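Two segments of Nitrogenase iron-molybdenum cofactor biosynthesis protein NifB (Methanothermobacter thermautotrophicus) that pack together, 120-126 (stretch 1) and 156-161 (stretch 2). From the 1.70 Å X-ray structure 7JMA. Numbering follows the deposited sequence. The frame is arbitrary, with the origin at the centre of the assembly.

Stretch 1 120-126: GLLLPDR
Stretch 2 156-161: FVVYKD

This is a small contact, 257 Å² summed over both sides, in which a turn leading into a helix packs leucine side chains against a strand and adds a polar pairing centred on D125. G120 to L123 form a type I beta turn, closed by L123 N to G120 O at 3.0 Å. G120 has phi/psi 85/-4, a conformation that by itself calls for glycine; L121 (-57/-40) and L122 (-95/7) occupy the turn's corners. L122 is the N-cap residue, and helix begins at L123 (-61/-44), continuing through P124 (-56/-38), D125 (-80/-22) and R126 (-115/-4). R126 N bonds L123 O at 3.1 Å and, weakly, L122 O at 3.0 Å.

Across the contact, residues 156-159 are extended, with phi/psi -155/166, -140/138, -113/116 and -142/124; K160 (49/45) and D161 (58/28) then leave the strand with positive phi. The nearest CA pair is L121 and Y159, whose CA atoms lie 7.7 Å apart; no backbone hydrogen bond crosses the contact, and every listed contact involves a side chain.

The CA-to-CB bond of L121 (chi1 t, chi2 p) points toward the strand, and the residue is buried. Its CD2 lies 3.6 Å from V157 CG1 (V157 chi1 t) and 3.4 Å from V158 O, while its CG is 3.9 Å from Y159 CD2. Y159 leaves its backbone sideways, but chi1 t and chi2 -122° bring the ring nearer. L122 (m, t) meets the ring edge, its CD2 4.0 Å from Y159 CE2.

Also at the ring edge, Y159 OH donates a hydrogen bond to D125 OD2 at 2.9 Å; the CA-to-CB bond of D125 points toward the other stretch, and its chi1 is m, chi2 -61°. The other carboxylate oxygen, D125 OD1, lies 4.0 Å from K160 NZ, a long salt bridge reached by a lysine with chi1 -50°, chi2 -142°, chi3 and chi4 t.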

ATOM      1  N   GLY A 120       2.462  -3.300   3.652  1.00 25.89           N
ATOM      2  CA  GLY A 120       3.368  -4.404   3.382  1.00 26.61           C
ATOM      3  C   GLY A 120       3.940  -5.135   4.584  1.00 25.11           C
ATOM      4  O   GLY A 120       4.637  -6.144   4.401  1.00 26.06           O
ATOM      5  N   LEU A 121       3.665  -4.684   5.816  1.00 22.64           N
ATOM      6  CA  LEU A 121       4.288  -5.330   6.965  1.00 23.60           C
ATOM      7  C   LEU A 121       3.982  -6.824   7.014  1.00 25.05           C
ATOM      8  O   LEU A 121       4.860  -7.635   7.329  1.00 27.83           O
ATOM      9  CB  LEU A 121       3.823  -4.663   8.267  1.00 23.22           C
ATOM     10  CG  LEU A 121       4.463  -5.249   9.525  1.00 25.33           C
ATOM     11  CD1 LEU A 121       5.979  -5.031   9.601  1.00 29.01           C
ATOM     12  CD2 LEU A 121       3.787  -4.607  10.762  1.00 26.32           C
ATOM     13  N   LEU A 122       2.746  -7.210   6.699  1.00 23.79           N
ATOM     14  CA  LEU A 122       2.323  -8.608   6.779  1.00 25.27           C
ATOM     15  C   LEU A 122       2.438  -9.336   5.451  1.00 26.66           C
ATOM     16  O   LEU A 122       1.961 -10.476   5.341  1.00 28.54           O
ATOM     17  CB  LEU A 122       0.877  -8.698   7.272  1.00 26.09           C
ATOM     18  CG  LEU A 122       0.758  -8.277   8.731  1.00 27.54           C
ATOM     19  CD1 LEU A 122      -0.703  -8.091   9.115  1.00 28.86           C
ATOM     20  CD2 LEU A 122       1.428  -9.333   9.597  1.00 35.75           C
ATOM     21  N   LEU A 123       3.029  -8.704   4.439  1.00 26.09           N
ATOM     22  CA  LEU A 123       3.101  -9.345   3.124  1.00 31.51           C
ATOM     23  C   LEU A 123       3.876 -10.650   3.118  1.00 36.86           C
ATOM     24  O   LEU A 123       3.411 -11.604   2.470  1.00 33.76           O
ATOM     25  CB  LEU A 123       3.709  -8.394   2.090  1.00 30.26           C
ATOM     26  CG  LEU A 123       2.679  -7.499   1.416  1.00 33.96           C
ATOM     27  CD1 LEU A 123       3.377  -6.560   0.438  1.00 28.64           C
ATOM     28  CD2 LEU A 123       1.618  -8.353   0.708  1.00 31.94           C
ATOM     29  N   PRO A 124       5.040 -10.771   3.757  1.00 36.85           N
ATOM     30  CA  PRO A 124       5.704 -12.082   3.740  1.00 38.38           C
ATOM     31  C   PRO A 124       4.823 -13.191   4.284  1.00 45.93           C
ATOM     32  O   PRO A 124       4.813 -14.300   3.737  1.00 46.05           O
ATOM     33  CB  PRO A 124       6.949 -11.850   4.601  1.00 38.44           C
ATOM     34  CG  PRO A 124       7.239 -10.393   4.424  1.00 39.39           C
ATOM     35  CD  PRO A 124       5.869  -9.761   4.442  1.00 36.04           C
ATOM     36  N   ASP A 125       4.038 -12.905   5.321  1.00 36.84           N
ATOM     37  CA  ASP A 125       3.190 -13.930   5.907  1.00 41.12           C
ATOM     38  C   ASP A 125       1.903 -14.169   5.125  1.00 41.46           C
ATOM     39  O   ASP A 125       1.312 -15.242   5.260  1.00 43.35           O
ATOM     40  CB  ASP A 125       2.856 -13.555   7.352  1.00 48.66           C
ATOM     41  CG  ASP A 125       4.094 -13.216   8.162  1.00 67.89           C
ATOM     42  OD1 ASP A 125       4.962 -14.103   8.316  1.00 73.23           O
ATOM     43  OD2 ASP A 125       4.200 -12.066   8.642  1.00 66.08           O
ATOM     44  N   ARG A 126       1.450 -13.209   4.316  1.00 29.78           N
ATOM     45  CA  ARG A 126       0.160 -13.343   3.644  1.00 33.42           C
ATOM     46  C   ARG A 126       0.252 -13.433   2.130  1.00 33.45           C
ATOM     47  O   ARG A 126      -0.782 -13.641   1.482  1.00 35.61           O
ATOM     48  CB  ARG A 126      -0.762 -12.172   4.006  1.00 36.40           C
ATOM     49  CG  ARG A 126      -1.051 -12.075   5.467  1.00 34.47           C
ATOM     50  CD  ARG A 126      -1.881 -13.264   5.939  1.00 45.42           C
ATOM     51  NE  ARG A 126      -2.620 -12.945   7.155  1.00 58.58           N
ATOM     52  CZ  ARG A 126      -3.774 -13.504   7.509  1.00 70.94           C
ATOM     53  NH1 ARG A 126      -4.342 -14.424   6.737  1.00 61.05           N
ATOM     54  NH2 ARG A 126      -4.363 -13.140   8.641  1.00 79.12           N
ATOM     55  N   PHE A 156       6.016   3.728  15.474  1.00 30.57           N
ATOM     56  CA  PHE A 156       6.100   2.360  15.964  1.00 26.90           C
ATOM     57  C   PHE A 156       5.419   1.413  14.985  1.00 32.85           C
ATOM     58  O   PHE A 156       4.670   1.817  14.087  1.00 27.10           O
ATOM     59  CB  PHE A 156       5.508   2.224  17.386  1.00 27.83           C
ATOM     60  CG  PHE A 156       4.019   2.455  17.476  1.00 29.53           C
ATOM     61  CD1 PHE A 156       3.526   3.700  17.829  1.00 32.04           C
ATOM     62  CD2 PHE A 156       3.113   1.414  17.238  1.00 31.77           C
ATOM     63  CE1 PHE A 156       2.157   3.922  17.950  1.00 38.16           C
ATOM     64  CE2 PHE A 156       1.746   1.636  17.337  1.00 35.02           C
ATOM     65  CZ  PHE A 156       1.275   2.897  17.700  1.00 31.67           C
ATOM     66  N   VAL A 157       5.685   0.130  15.192  1.00 25.04           N
ATOM     67  CA  VAL A 157       5.188  -0.951  14.361  1.00 24.63           C
ATOM     68  C   VAL A 157       4.811  -2.098  15.280  1.00 27.57           C
ATOM     69  O   VAL A 157       5.504  -2.363  16.268  1.00 34.29           O
ATOM     70  CB  VAL A 157       6.267  -1.353  13.332  1.00 34.07           C
ATOM     71  CG1 VAL A 157       6.115  -2.772  12.891  1.00 37.65           C
ATOM     72  CG2 VAL A 157       6.253  -0.360  12.159  1.00 26.69           C
ATOM     73  N   VAL A 158       3.679  -2.740  15.002  1.00 24.88           N
ATOM     74  CA  VAL A 158       3.214  -3.874  15.791  1.00 24.88           C
ATOM     75  C   VAL A 158       3.294  -5.093  14.892  1.00 24.35           C
ATOM     76  O   VAL A 158       2.598  -5.164  13.877  1.00 26.11           O
ATOM     77  CB  VAL A 158       1.783  -3.670  16.306  1.00 28.81           C
ATOM     78  CG1 VAL A 158       1.376  -4.852  17.197  1.00 30.79           C
ATOM     79  CG2 VAL A 158       1.715  -2.353  17.076  1.00 31.20           C
ATOM     80  N   TYR A 159       4.148  -6.044  15.261  1.00 27.31           N
ATOM     81  CA  TYR A 159       4.397  -7.207  14.412  1.00 29.23           C
ATOM     82  C   TYR A 159       4.546  -8.423  15.307  1.00 27.43           C
ATOM     83  O   TYR A 159       5.372  -8.416  16.223  1.00 31.25           O
ATOM     84  CB  TYR A 159       5.646  -6.993  13.550  1.00 28.65           C
ATOM     85  CG  TYR A 159       5.916  -8.140  12.593  1.00 28.04           C
ATOM     86  CD1 TYR A 159       7.119  -8.835  12.633  1.00 33.46           C
ATOM     87  CD2 TYR A 159       4.970  -8.526  11.665  1.00 26.89           C
ATOM     88  CE1 TYR A 159       7.369  -9.894  11.766  1.00 33.45           C
ATOM     89  CE2 TYR A 159       5.210  -9.579  10.781  1.00 32.15           C
ATOM     90  CZ  TYR A 159       6.413 -10.265  10.851  1.00 33.11           C
ATOM     91  OH  TYR A 159       6.652 -11.319   9.992  1.00 36.62           O
ATOM     92  N   LYS A 160       3.728  -9.445  15.056  1.00 28.72           N
ATOM     93  CA  LYS A 160       3.685 -10.640  15.890  1.00 31.53           C
ATOM     94  C   LYS A 160       3.574 -10.252  17.366  1.00 38.23           C
ATOM     95  O   LYS A 160       4.291 -10.761  18.227  1.00 39.88           O
ATOM     96  CB  LYS A 160       4.895 -11.529  15.613  1.00 38.31           C
ATOM     97  CG  LYS A 160       5.063 -11.765  14.119  1.00 38.30           C
ATOM     98  CD  LYS A 160       5.517 -13.171  13.814  1.00 42.32           C
ATOM     99  CE  LYS A 160       5.353 -13.524  12.334  1.00 39.84           C
ATOM    100  NZ  LYS A 160       6.269 -14.655  12.003  1.00 44.87           N
ATOM    101  N   ASP A 161       2.681  -9.303  17.639  1.00 41.73           N
ATOM    102  CA  ASP A 161       2.350  -8.873  19.000  1.00 48.76           C
ATOM    103  C   ASP A 161       3.572  -8.372  19.773  1.00 51.70           C
ATOM    104  O   ASP A 161       3.624  -8.456  21.004  1.00 59.33           O
ATOM    105  CB  ASP A 161       1.645  -9.993  19.768  1.00 70.08           C
ATOM    106  CG  ASP A 161       0.303 -10.348  19.161  1.00 85.15           C
ATOM    107  OD1 ASP A 161      -0.438  -9.417  18.773  1.00 88.77           O
ATOM    108  OD2 ASP A 161      -0.007 -11.553  19.064  1.00 94.13           O
TER